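Local coordinates for protein fimbrin (PDB 1RT8) that binds actin filaments and cross-links them through paired calponin-homology domains, serving cell polarity, cytokinesis, mating and spore formation, at residues R130-K135 / N251-A256. Residues are numbered along the deposited sequence; the frame is centred on the assembly and turned at random.
Sequences RGLLGK and NLAFVA
Leu-132 and Ala-256 bring the two backbones to 5.9 Å between their CA atoms, where the end of helix 117-131 meets the flank of helix 248-261. This is an interface between the first and second calponin-homology (CH) domains of one actin-binding region: that end, in the CH1 range, carries Leu-132 against helix 248-261, in the CH2 range. Beyond it, Gly-134 leaves the helical conformation with positive phi (86°), a turn that suits glycine because a CB there would press on the preceding carbonyl O.

No hydrogen bond joins the two segments; the contact is apolar and buried. Ala-253 and Ala-256, three residues apart, present small methyls on one helix face, so the branched Leu-132 can lie close to the backbone. Its CG stands anti to the carbonyl carbon (chi1 -63°), which sends both methyls toward helix 248-261. Leu-132 CD2 approaches Ala-253 CB at 4.2 Å, while Leu-132 CD1 comes end-on to Leu-252 CD2 at 4.2 Å, meeting that methyl from the side. Around them, Leu-166 of helix 162-176 packs on Ala-256, and Asn-260 ND2 donates a hydrogen bond to the carbonyl O of Leu-132. Tightest of all, Leu-132 CB sits 3.7 Å from Ala-256 CB.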
# COMPACT_ATOMS: atom_id res chain seq x y z
N ARG A 130 -2.40 3.17 6.61
CA ARG A 130 -2.94 2.95 5.28
C ARG A 130 -4.47 2.92 5.27
O ARG A 130 -5.09 3.29 4.27
CB ARG A 130 -2.39 1.63 4.70
CG ARG A 130 -3.04 1.19 3.38
CD ARG A 130 -2.83 2.22 2.27
NE ARG A 130 -3.50 1.84 1.03
CZ ARG A 130 -4.83 1.84 0.86
NH1 ARG A 130 -5.64 2.18 1.85
NH2 ARG A 130 -5.34 1.47 -0.31
N GLY A 131 -5.07 2.52 6.37
CA GLY A 131 -6.53 2.45 6.43
C GLY A 131 -7.26 3.69 6.91
O GLY A 131 -8.46 3.82 6.69
N LEU A 132 -6.54 4.61 7.55
CA LEU A 132 -7.12 5.83 8.09
C LEU A 132 -8.19 6.55 7.26
O LEU A 132 -9.26 6.84 7.78
CB LEU A 132 -6.02 6.82 8.45
CG LEU A 132 -5.06 6.35 9.54
CD1 LEU A 132 -4.00 7.41 9.77
CD2 LEU A 132 -5.83 6.08 10.83
N LEU A 133 -7.92 6.85 6.00
CA LEU A 133 -8.93 7.54 5.19
C LEU A 133 -9.93 6.63 4.46
O LEU A 133 -11.07 7.02 4.25
CB LEU A 133 -8.25 8.48 4.18
CG LEU A 133 -7.53 9.72 4.75
CD1 LEU A 133 -8.44 10.43 5.74
CD2 LEU A 133 -6.24 9.31 5.43
N GLY A 134 -9.50 5.43 4.08
CA GLY A 134 -10.40 4.52 3.40
C GLY A 134 -10.49 4.68 1.89
O GLY A 134 -9.47 4.71 1.21
N LYS A 135 -11.71 4.78 1.37
CA LYS A 135 -11.95 4.92 -0.07
C LYS A 135 -12.21 6.36 -0.54
O LYS A 135 -11.95 7.32 0.18
CB LYS A 135 -13.12 4.03 -0.50
CG LYS A 135 -14.46 4.37 0.16
CD LYS A 135 -14.51 4.01 1.66
CE LYS A 135 -14.55 2.50 1.85
NZ LYS A 135 -15.70 1.88 1.12
N ASN A 251 -1.42 11.68 16.69
CA ASN A 251 -2.08 12.92 16.30
C ASN A 251 -2.63 12.81 14.88
O ASN A 251 -3.70 13.33 14.58
CB ASN A 251 -1.13 14.12 16.43
CG ASN A 251 -1.13 14.71 17.83
OD1 ASN A 251 -2.08 15.39 18.23
ND2 ASN A 251 -0.06 14.46 18.59
N LEU A 252 -1.90 12.13 14.00
CA LEU A 252 -2.37 11.96 12.63
C LEU A 252 -3.65 11.12 12.64
O LEU A 252 -4.63 11.45 11.98
CB LEU A 252 -1.30 11.25 11.79
CG LEU A 252 -1.71 10.93 10.35
CD1 LEU A 252 -1.79 12.22 9.55
CD2 LEU A 252 -0.71 9.98 9.71
N ALA A 253 -3.63 10.03 13.39
CA ALA A 253 -4.79 9.14 13.46
C ALA A 253 -6.01 9.90 13.99
O ALA A 253 -7.11 9.79 13.45
CB ALA A 253 -4.48 7.94 14.34
N PHE A 254 -5.79 10.68 15.04
CA PHE A 254 -6.83 11.50 15.64
C PHE A 254 -7.46 12.38 14.56
O PHE A 254 -8.67 12.35 14.35
CB PHE A 254 -6.22 12.39 16.74
CG PHE A 254 -7.16 13.41 17.31
CD1 PHE A 254 -8.17 13.04 18.20
CD2 PHE A 254 -7.03 14.75 16.97
CE1 PHE A 254 -9.03 13.99 18.75
CE2 PHE A 254 -7.88 15.72 17.52
CZ PHE A 254 -8.88 15.34 18.42
N VAL A 255 -6.63 13.16 13.86
CA VAL A 255 -7.11 14.04 12.80
C VAL A 255 -7.82 13.28 11.68
O VAL A 255 -8.80 13.76 11.11
CB VAL A 255 -5.95 14.85 12.17
CG1 VAL A 255 -6.47 15.67 10.99
CG2 VAL A 255 -5.33 15.76 13.22
N ALA A 256 -7.32 12.09 11.35
CA ALA A 256 -7.92 11.30 10.29
C ALA A 256 -9.37 10.93 10.62
O ALA A 256 -10.27 11.12 9.81
CB ALA A 256 -7.10 10.03 10.05